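Local coordinates for uncharacterized protein (Bombyx mori, PDB 5AZ0) that probably reduces aldehydes and ketones with a nicotinamide cofactor, as an aldo-keto reductase of the TIM-barrel type, at residues Ile337-Ala340 with Met341-Trp344; Ile81-Val84 with Val85-Ile89; Pro276-Thr280 with Lys281-Leu285. All coordinates share one frame; numbering follows the deposited sequence.

Contact 1. Residues Ile337-Ala340 with Met341-Trp344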
ATOM      1  N   ILE A 337     -14.098  -1.369 -18.529  1.00 58.84           N
ATOM      2  CA  ILE A 337     -13.644  -0.887 -17.207  1.00 52.61           C
ATOM      3  C   ILE A 337     -14.844  -0.329 -16.433  1.00 44.12           C
ATOM      4  O   ILE A 337     -15.413   0.671 -16.866  1.00 39.47           O
ATOM      5  CB  ILE A 337     -12.538   0.237 -17.304  1.00 50.63           C
ATOM      6  CG1 ILE A 337     -11.254  -0.293 -17.950  1.00 43.96           C
ATOM      7  CG2 ILE A 337     -12.214   0.796 -15.901  1.00 46.84           C
ATOM      8  CD1 ILE A 337     -10.287   0.756 -18.457  1.00 42.37           C
ATOM      9  N   PRO A 338     -15.218  -0.927 -15.289  1.00 45.54           N
ATOM     10  CA  PRO A 338     -16.346  -0.313 -14.534  1.00 46.33           C
ATOM     11  C   PRO A 338     -16.112   1.168 -14.240  1.00 54.07           C
ATOM     12  O   PRO A 338     -14.927   1.602 -14.048  1.00 46.25           O
ATOM     13  CB  PRO A 338     -16.425  -1.107 -13.218  1.00 46.73           C
ATOM     14  CG  PRO A 338     -15.428  -2.199 -13.325  1.00 51.12           C
ATOM     15  CD  PRO A 338     -14.672  -2.123 -14.631  1.00 51.06           C
ATOM     16  N   ILE A 339     -17.212   1.940 -14.196  1.00 49.11           N
ATOM     17  CA  ILE A 339     -17.094   3.405 -14.028  1.00 48.01           C
ATOM     18  C   ILE A 339     -16.400   3.816 -12.685  1.00 45.43           C
ATOM     19  O   ILE A 339     -15.616   4.749 -12.684  1.00 37.26           O
ATOM     20  CB  ILE A 339     -18.449   4.147 -14.225  1.00 52.81           C
ATOM     21  CG1 ILE A 339     -18.230   5.665 -14.449  1.00 57.53           C
ATOM     22  CG2 ILE A 339     -19.403   3.890 -13.050  1.00 54.08           C
ATOM     23  CD1 ILE A 339     -19.233   6.303 -15.429  1.00 63.97           C
ATOM     24  N   ALA A 340     -16.674   3.107 -11.581  1.00 40.16           N
ATOM     25  CA  ALA A 340     -16.033   3.353 -10.301  1.00 39.71           C
ATOM     26  C   ALA A 340     -14.463   3.247 -10.290  1.00 43.71           C
ATOM     27  O   ALA A 340     -13.835   3.722  -9.350  1.00 38.31           O
ATOM     28  CB  ALA A 340     -16.612   2.446  -9.224  1.00 39.34           C
ATOM     29  N   MET A 341     -13.863   2.672 -11.339  1.00 42.15           N
ATOM     30  CA  MET A 341     -12.430   2.610 -11.504  1.00 40.33           C
ATOM     31  C   MET A 341     -11.922   3.739 -12.401  1.00 43.15           C
ATOM     32  O   MET A 341     -10.746   3.736 -12.772  1.00 37.33           O
ATOM     33  CB  MET A 341     -12.058   1.256 -12.118  1.00 41.45           C
ATOM     34  CG  MET A 341     -12.718   0.046 -11.457  1.00 39.91           C
ATOM     35  SD  MET A 341     -12.399  -0.108  -9.727  1.00 44.10           S
ATOM     36  CE  MET A 341     -10.612  -0.177  -9.731  1.00 46.87           C
ATOM     37  N   ARG A 342     -12.787   4.700 -12.756  1.00 40.24           N
ATOM     38  CA  ARG A 342     -12.446   5.752 -13.723  1.00 41.58           C
ATOM     39  C   ARG A 342     -12.880   7.200 -13.351  1.00 40.87           C
ATOM     40  O   ARG A 342     -12.198   8.142 -13.710  1.00 37.83           O
ATOM     41  CB  ARG A 342     -13.073   5.410 -15.083  1.00 45.58           C
ATOM     42  CG  ARG A 342     -12.375   4.332 -15.882  1.00 48.49           C
ATOM     43  CD  ARG A 342     -13.054   4.034 -17.250  1.00 48.82           C
ATOM     44  NE  ARG A 342     -14.459   3.596 -17.216  1.00 42.24           N
ATOM     45  CZ  ARG A 342     -15.561   4.338 -17.488  1.00 47.06           C
ATOM     46  NH1 ARG A 342     -15.522   5.640 -17.807  1.00 46.61           N
ATOM     47  NH2 ARG A 342     -16.770   3.762 -17.414  1.00 47.77           N
ATOM     48  N   LYS A 343     -14.057   7.360 -12.736  1.00 48.95           N
ATOM     49  CA  LYS A 343     -14.694   8.672 -12.473  1.00 49.97           C
ATOM     50  C   LYS A 343     -15.325   8.592 -11.115  1.00 43.70           C
ATOM     51  O   LYS A 343     -16.055   7.666 -10.838  1.00 49.70           O
ATOM     52  CB  LYS A 343     -15.799   8.992 -13.487  1.00 53.17           C
ATOM     53  CG  LYS A 343     -15.277   9.304 -14.879  1.00 56.17           C
ATOM     54  CD  LYS A 343     -16.395   9.425 -15.946  1.00 56.74           C
ATOM     55  CE  LYS A 343     -15.881  10.295 -17.083  1.00 59.39           C
ATOM     56  NZ  LYS A 343     -16.561  10.115 -18.370  1.00 60.59           N
ATOM     57  N   TRP A 344     -15.035   9.565 -10.258  1.00 48.08           N
ATOM     58  CA  TRP A 344     -15.605   9.593  -8.905  1.00 44.28           C
ATOM     59  C   TRP A 344     -15.464  11.029  -8.306  1.00 47.88           C
ATOM     60  O   TRP A 344     -14.668  11.847  -8.814  1.00 50.72           O
ATOM     61  CB  TRP A 344     -14.909   8.533  -8.006  1.00 42.67           C
ATOM     62  CG  TRP A 344     -13.406   8.886  -7.709  1.00 38.75           C
ATOM     63  CD1 TRP A 344     -12.912   9.560  -6.620  1.00 36.58           C
ATOM     64  CD2 TRP A 344     -12.271   8.600  -8.544  1.00 37.05           C
ATOM     65  NE1 TRP A 344     -11.554   9.706  -6.723  1.00 34.60           N
ATOM     66  CE2 TRP A 344     -11.133   9.140  -7.900  1.00 34.79           C
ATOM     67  CE3 TRP A 344     -12.105   7.927  -9.758  1.00 34.38           C
ATOM     68  CZ2 TRP A 344      -9.857   9.032  -8.426  1.00 31.14           C
ATOM     69  CZ3 TRP A 344     -10.836   7.841 -10.295  1.00 40.88           C
ATOM     70  CH2 TRP A 344      -9.715   8.403  -9.615  1.00 35.17           C
TER

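Contact 2. Residues Ile81-Val84 with Val85-Ile89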
ATOM      1  N   ILE A  81      -9.575  12.108   5.945  1.00 27.25           N
ATOM      2  CA  ILE A  81      -8.335  11.712   6.628  1.00 26.84           C
ATOM      3  C   ILE A  81      -7.635  13.008   7.065  1.00 24.75           C
ATOM      4  O   ILE A  81      -7.021  13.082   8.109  1.00 27.13           O
ATOM      5  CB  ILE A  81      -7.358  10.890   5.686  1.00 29.52           C
ATOM      6  CG1 ILE A  81      -7.992   9.591   5.188  1.00 32.32           C
ATOM      7  CG2 ILE A  81      -6.005  10.688   6.351  1.00 29.25           C
ATOM      8  CD1 ILE A  81      -8.405   8.630   6.286  1.00 40.81           C
ATOM      9  N   GLY A  82      -7.624  14.012   6.222  1.00 22.98           N
ATOM     10  CA  GLY A  82      -6.931  15.250   6.629  1.00 28.66           C
ATOM     11  C   GLY A  82      -7.514  15.966   7.837  1.00 27.52           C
ATOM     12  O   GLY A  82      -6.777  16.591   8.604  1.00 27.95           O
ATOM     13  N   GLN A  83      -8.840  15.915   7.955  1.00 31.51           N
ATOM     14  CA  GLN A  83      -9.558  16.424   9.160  1.00 35.10           C
ATOM     15  C   GLN A  83      -9.097  15.650  10.407  1.00 31.79           C
ATOM     16  O   GLN A  83      -8.701  16.241  11.398  1.00 34.02           O
ATOM     17  CB  GLN A  83     -11.046  16.267   8.942  1.00 42.46           C
ATOM     18  CG  GLN A  83     -11.995  17.152   9.738  1.00 60.15           C
ATOM     19  CD  GLN A  83     -13.347  17.187   9.018  1.00 74.38           C
ATOM     20  OE1 GLN A  83     -13.461  17.725   7.899  1.00 79.98           O
ATOM     21  NE2 GLN A  83     -14.358  16.543   9.608  1.00 76.02           N
ATOM     22  N   VAL A  84      -9.042  14.315  10.324  1.00 31.56           N
ATOM     23  CA  VAL A  84      -8.598  13.507  11.463  1.00 30.13           C
ATOM     24  C   VAL A  84      -7.187  13.876  11.836  1.00 32.49           C
ATOM     25  O   VAL A  84      -6.913  14.085  13.022  1.00 29.64           O
ATOM     26  CB  VAL A  84      -8.732  11.982  11.235  1.00 36.24           C
ATOM     27  CG1 VAL A  84      -8.137  11.167  12.364  1.00 34.82           C
ATOM     28  CG2 VAL A  84     -10.195  11.573  11.024  1.00 35.62           C
ATOM     29  N   VAL A  85      -6.300  13.971  10.845  1.00 27.17           N
ATOM     30  CA  VAL A  85      -4.918  14.350  11.124  1.00 29.38           C
ATOM     31  C   VAL A  85      -4.826  15.706  11.839  1.00 29.78           C
ATOM     32  O   VAL A  85      -4.013  15.892  12.753  1.00 30.26           O
ATOM     33  CB  VAL A  85      -4.053  14.392   9.831  1.00 28.74           C
ATOM     34  CG1 VAL A  85      -2.707  15.125  10.044  1.00 25.25           C
ATOM     35  CG2 VAL A  85      -3.846  12.967   9.294  1.00 29.49           C
ATOM     36  N   GLN A  86      -5.578  16.668  11.345  1.00 31.83           N
ATOM     37  CA  GLN A  86      -5.566  18.009  11.934  1.00 33.85           C
ATOM     38  C   GLN A  86      -6.097  17.960  13.402  1.00 33.56           C
ATOM     39  O   GLN A  86      -5.533  18.605  14.303  1.00 33.45           O
ATOM     40  CB  GLN A  86      -6.368  18.981  11.084  1.00 33.16           C
ATOM     41  CG  GLN A  86      -6.247  20.441  11.546  1.00 34.79           C
ATOM     42  CD  GLN A  86      -4.827  20.937  11.597  1.00 38.03           C
ATOM     43  OE1 GLN A  86      -4.139  20.929  10.598  1.00 36.73           O
ATOM     44  NE2 GLN A  86      -4.372  21.347  12.762  1.00 39.93           N
ATOM     45  N   GLU A  87      -7.130  17.166  13.617  1.00 34.25           N
ATOM     46  CA  GLU A  87      -7.672  16.944  14.984  1.00 37.77           C
ATOM     47  C   GLU A  87      -6.643  16.402  15.925  1.00 47.01           C
ATOM     48  O   GLU A  87      -6.543  16.916  17.046  1.00 46.80           O
ATOM     49  CB  GLU A  87      -8.861  16.034  14.980  1.00 37.80           C
ATOM     50  CG  GLU A  87     -10.077  16.755  14.431  1.00 45.00           C
ATOM     51  CD  GLU A  87     -11.255  15.837  14.057  1.00 53.47           C
ATOM     52  OE1 GLU A  87     -11.183  14.583  14.195  1.00 56.39           O
ATOM     53  OE2 GLU A  87     -12.274  16.398  13.601  1.00 49.99           O
ATOM     54  N   LYS A  88      -5.822  15.432  15.466  1.00 40.11           N
ATOM     55  CA  LYS A  88      -4.897  14.778  16.375  1.00 37.37           C
ATOM     56  C   LYS A  88      -3.752  15.705  16.673  1.00 36.07           C
ATOM     57  O   LYS A  88      -3.143  15.661  17.771  1.00 34.87           O
ATOM     58  CB  LYS A  88      -4.367  13.460  15.813  1.00 36.05           C
ATOM     59  CG  LYS A  88      -5.471  12.508  15.377  1.00 35.98           C
ATOM     60  CD  LYS A  88      -6.482  12.154  16.449  1.00 40.49           C
ATOM     61  CE  LYS A  88      -5.864  11.639  17.736  1.00 42.02           C
ATOM     62  NZ  LYS A  88      -6.916  10.933  18.577  1.00 42.34           N
ATOM     63  N   ILE A  89      -3.416  16.509  15.669  1.00 33.10           N
ATOM     64  CA  ILE A  89      -2.413  17.539  15.858  1.00 37.02           C
ATOM     65  C   ILE A  89      -2.913  18.617  16.862  1.00 40.03           C
ATOM     66  O   ILE A  89      -2.128  19.078  17.694  1.00 36.17           O
ATOM     67  CB  ILE A  89      -2.023  18.207  14.531  1.00 36.33           C
ATOM     68  CG1 ILE A  89      -1.179  17.218  13.683  1.00 34.78           C
ATOM     69  CG2 ILE A  89      -1.251  19.516  14.799  1.00 39.15           C
ATOM     70  CD1 ILE A  89      -0.799  17.666  12.282  1.00 35.61           C
TER

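Contact 3. Residues Pro276-Thr280 with Lys281-Leu285. With ACT (acetate ion), chain K.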
ATOM      1  N   PRO A 276      -2.194  -3.326   6.373  1.00 26.30           N
ATOM      2  CA  PRO A 276      -3.527  -3.877   6.591  1.00 28.18           C
ATOM      3  C   PRO A 276      -4.626  -2.802   6.626  1.00 29.42           C
ATOM      4  O   PRO A 276      -4.351  -1.670   7.001  1.00 28.87           O
ATOM      5  CB  PRO A 276      -3.425  -4.505   7.949  1.00 26.57           C
ATOM      6  CG  PRO A 276      -2.396  -3.677   8.642  1.00 28.69           C
ATOM      7  CD  PRO A 276      -1.367  -3.347   7.589  1.00 26.00           C
ATOM      8  N   LYS A 277      -5.821  -3.181   6.178  1.00 30.63           N
ATOM      9  CA  LYS A 277      -6.976  -2.340   6.279  1.00 36.25           C
ATOM     10  C   LYS A 277      -7.971  -2.959   7.256  1.00 38.89           C
ATOM     11  O   LYS A 277      -8.385  -4.108   7.077  1.00 34.90           O
ATOM     12  CB  LYS A 277      -7.645  -2.116   4.939  1.00 36.85           C
ATOM     13  CG  LYS A 277      -8.741  -1.040   5.104  1.00 46.45           C
ATOM     14  CD  LYS A 277     -10.021  -1.394   4.410  1.00 50.01           C
ATOM     15  CE  LYS A 277     -10.810  -2.404   5.142  1.00 49.96           C
ATOM     16  NZ  LYS A 277     -11.530  -3.189   4.112  1.00 63.15           N
ATOM     17  N   THR A 278      -8.361  -2.189   8.270  1.00 41.07           N
ATOM     18  CA  THR A 278      -9.454  -2.581   9.184  1.00 40.50           C
ATOM     19  C   THR A 278     -10.136  -1.325   9.698  1.00 41.31           C
ATOM     20  O   THR A 278      -9.531  -0.284   9.734  1.00 35.69           O
ATOM     21  CB  THR A 278      -8.911  -3.412  10.361  1.00 39.13           C
ATOM     22  OG1 THR A 278      -9.990  -3.838  11.203  1.00 45.98           O
ATOM     23  CG2 THR A 278      -7.876  -2.634  11.189  1.00 36.96           C
ATOM     24  N   VAL A 279     -11.403  -1.432  10.103  1.00 48.55           N
ATOM     25  CA  VAL A 279     -12.134  -0.334  10.739  1.00 44.44           C
ATOM     26  C   VAL A 279     -12.511  -0.727  12.167  1.00 45.09           C
ATOM     27  O   VAL A 279     -13.361  -0.078  12.771  1.00 49.73           O
ATOM     28  CB  VAL A 279     -13.379   0.107   9.911  1.00 45.72           C
ATOM     29  CG1 VAL A 279     -12.999   0.478   8.496  1.00 43.91           C
ATOM     30  CG2 VAL A 279     -14.450  -0.979   9.847  1.00 45.19           C
ATOM     31  N   THR A 280     -11.819  -1.716  12.729  1.00 45.67           N
ATOM     32  CA  THR A 280     -12.098  -2.256  14.069  1.00 40.40           C
ATOM     33  C   THR A 280     -10.941  -2.083  14.957  1.00 38.26           C
ATOM     34  O   THR A 280      -9.870  -2.617  14.690  1.00 44.04           O
ATOM     35  CB  THR A 280     -12.350  -3.769  13.988  1.00 45.98           C
ATOM     36  OG1 THR A 280     -13.478  -4.023  13.129  1.00 43.09           O
ATOM     37  CG2 THR A 280     -12.607  -4.359  15.358  1.00 48.20           C
ATOM     38  N   LYS A 281     -11.146  -1.399  16.069  1.00 37.67           N
ATOM     39  CA  LYS A 281     -10.028  -0.967  16.875  1.00 40.19           C
ATOM     40  C   LYS A 281      -9.252  -2.089  17.517  1.00 43.64           C
ATOM     41  O   LYS A 281      -8.028  -1.928  17.861  1.00 41.44           O
ATOM     42  CB  LYS A 281     -10.503  -0.007  17.984  1.00 42.37           C
ATOM     43  CG  LYS A 281     -11.187   1.261  17.494  1.00 47.64           C
ATOM     44  CD  LYS A 281     -11.673   2.109  18.671  1.00 49.03           C
ATOM     45  CE  LYS A 281     -12.725   3.072  18.201  1.00 56.58           C
ATOM     46  NZ  LYS A 281     -12.767   4.308  19.037  1.00 64.26           N
ATOM     47  N   SER A 282      -9.950  -3.186  17.824  1.00 40.90           N
ATOM     48  CA  SER A 282      -9.209  -4.319  18.423  1.00 46.71           C
ATOM     49  C   SER A 282      -8.226  -4.889  17.356  1.00 35.89           C
ATOM     50  O   SER A 282      -7.130  -5.250  17.691  1.00 39.66           O
ATOM     51  CB  SER A 282     -10.146  -5.403  18.986  1.00 42.82           C
ATOM     52  OG  SER A 282     -11.215  -5.614  18.102  1.00 52.16           O
ATOM     53  N   ARG A 283      -8.645  -4.945  16.094  1.00 40.79           N
ATOM     54  CA  ARG A 283      -7.736  -5.356  14.996  1.00 41.63           C
ATOM     55  C   ARG A 283      -6.577  -4.389  14.799  1.00 40.02           C
ATOM     56  O   ARG A 283      -5.418  -4.799  14.715  1.00 36.84           O
ATOM     57  CB  ARG A 283      -8.540  -5.595  13.752  1.00 49.44           C
ATOM     58  CG  ARG A 283      -9.257  -6.944  13.853  1.00 57.90           C
ATOM     59  CD  ARG A 283     -10.338  -7.031  12.804  1.00 68.83           C
ATOM     60  NE  ARG A 283     -11.122  -8.263  12.834  1.00 70.32           N
ATOM     61  CZ  ARG A 283     -12.352  -8.394  12.321  1.00 85.65           C
ATOM     62  NH1 ARG A 283     -12.998  -7.369  11.750  1.00 88.96           N
ATOM     63  NH2 ARG A 283     -12.963  -9.568  12.390  1.00 89.43           N
ATOM     64  N   VAL A 284      -6.867  -3.099  14.917  1.00 39.87           N
ATOM     65  CA  VAL A 284      -5.829  -2.090  14.880  1.00 37.04           C
ATOM     66  C   VAL A 284      -4.817  -2.383  15.919  1.00 35.97           C
ATOM     67  O   VAL A 284      -3.618  -2.372  15.675  1.00 33.59           O
ATOM     68  CB  VAL A 284      -6.407  -0.684  15.107  1.00 35.89           C
ATOM     69  CG1 VAL A 284      -5.345   0.357  15.274  1.00 34.52           C
ATOM     70  CG2 VAL A 284      -7.280  -0.309  13.946  1.00 37.18           C
ATOM     71  N   LEU A 285      -5.278  -2.648  17.118  1.00 38.03           N
ATOM     72  CA  LEU A 285      -4.325  -2.916  18.218  1.00 38.09           C
ATOM     73  C   LEU A 285      -3.519  -4.221  18.014  1.00 31.98           C
ATOM     74  O   LEU A 285      -2.309  -4.307  18.269  1.00 32.93           O
ATOM     75  CB  LEU A 285      -5.109  -3.002  19.543  1.00 41.03           C
ATOM     76  CG  LEU A 285      -4.298  -3.340  20.785  1.00 41.17           C
ATOM     77  CD1 LEU A 285      -3.107  -2.428  20.920  1.00 40.34           C
ATOM     78  CD2 LEU A 285      -5.197  -3.355  22.052  1.00 43.05           C
TER
HETATM   79  C   ACT K 410     -12.469  -4.801   9.513  0.80 55.15           C
HETATM   80  O   ACT K 410     -11.713  -5.757   9.822  0.80 58.13           O
HETATM   81  OXT ACT K 410     -13.007  -4.172  10.412  0.80 53.11           O
HETATM   82  CH3 ACT K 410     -12.719  -4.331   8.102  0.80 58.40           C

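Contact 1. Residues Ile337-Ala340 with Met341-Trp344
R342 folds back on I337 and takes its carbonyl: NE donates to I337 O at 3.1 Å with an N-H...O angle of 163°, and NH2 adds a weak bond at 3.4 Å. The oxygen lies at the guanidinium edge, in its plane, while I339 CA covers one face. A bend at chi3 (-59°) turns NE back toward that carbonyl, and NH1 is taken by the backbone O of Q144. The aliphatic part of R342 is also used, CG resting 3.5 Å from CG2 of the branched I337.

Backbone N-H groups of M341, R342 and K343 also find carbonyls within the turn. M341 N reaches P338 O at 3.1 Å, and I339 O accepts from two donors, R342 N at 2.8 Å and K343 N at 3.0 Å. A340 O and M341 O instead accept from the side chains of R76 and W106, and K343 NZ forms a salt bridge with E145. P338, which has no N-H to offer, suits the entrance to the turn. Bonds from M341 N and R342 N to carbonyls three residues back mark a 3-10 turn, K343 N spanning four, in the C-terminal loop that in aldo-keto reductases typically borders the substrate pocket.

Contact 2. Residues Ile81-Val84 with Val85-Ile89
Helix 78-90 runs regularly through I81-I89, where I81 meets V85 and V84 meets K88, four residues apart along its buried side. The backbone carries the ladder: V85 N donates to I81 O at 3.0 Å, nearly straight at 170°, and Q86, E87 and K88 repeat the step to G82, Q83 and V84. On the inner side CG2 of I81 and CG2 of V85 are 4.3 Å apart, a loose apolar touch. V85 CG2 comes closer to the backbone, lying 3.4 Å from I81 O, because its first torsion sets this methyl beside the backbone N. K88 starts over V84: chi1 (-53°) sets CG beside the backbone N, 3.2 Å from V84 O, and bends at chi2 and chi3 carry the ammonium away to D63.

This helix is the crossover of the beta-alpha-beta unit formed with strands 68-70 and 100-105, the repeating element of the TIM barrel. I81 and V85 therefore face inward onto I69 of strand 68-70, while V84 packs on L55 and L58 of helix 51-64; branched, apolar residues fit such a seam. K88 is buried in its length but brings its charge to salt bridges with D63 and E91 and a hydrogen bond with S59.

The exposed side is polar. The chains of Q83 and E87 cross obliquely, Q83 CG standing 3.9 Å from E87 OE2, with amide and carboxylate planes turned 54° apart. Q86, just before E87, gives its NE2 to OD1 of N90.

Contact 3. Residues Pro276-Thr280 with Lys281-Leu285
T278 meets the first turn of helix 281-287 with both branches of its side chain. The tight part joins a methyl contact and a backbone bond: T278 CG2 lies 3.7 Å from V284 CG2, the two side chains crossing at a slant, and V284 N closes the turn on T280 O at 3.0 Å with an angle of 161° and in the carbonyl plane. V284 suits this inward position, where it also packs on A61 of helix 51-64. With chi1 at -177°, T278 OG1 stands beside its own carbonyl carbon and accepts from T280 N, an ST turn that shapes the loop, and R283 CB rests 3.4 Å from this same oxygen.

The other side, where R283 is exposed, faces solvent and holds an acetate ion, probably from the crystallisation liquor, two of whose four bonds are weak. T280 OG1 donates to OXT at 2.8 Å, and V279 N reaches the same atom, OXT of the acetate, at 3.2 Å. The remaining acetate oxygen, O, receives the weak bonds, from T278 OG1 and from NH1 of R283, the latter 2.8 Å away but bent to 120°. R283, extended from CG to NE, brings NH1 to the ion, with OXT at the edge of its guanidinium; its length and charge suit an anion. A valine in place of T278 would probably leave T280 N without its side-chain acceptor and the acetate with one hydroxyl fewer, so that the loop could turn more freely.

T280 occupies the N-cap position, yet its hydroxyl goes to the acetate and makes no capping bond. Hydroxyls, a backbone N-H and an arginine gathered round one anion are consistent with the site that, in NADPH-dependent aldo-keto reductases, receives the 2'-phosphate of the cofactor.

The three contacts follow the chain in the order 2, 3, 1 and touch nowhere. Contacts 2 and 3 are the closer pair, with centres about 18 Å and nearest atoms about 9 Å apart, and helix 51-64 stands between them: V84 of contact 2 and V284 of contact 3 both pack on it. Contact 1 lies about 28 Å, centre to centre, from each. Contact 2 belongs to the outer wall of the barrel, whereas contact 3 holds the acetate at the probable cofactor-phosphate site. Contact 1 lies in the C-terminal loop, which in relatives borders the substrate pocket, its nearest atoms about 14 Å from contact 3. A calcium ion lies about 8 Å from the side chain of V85.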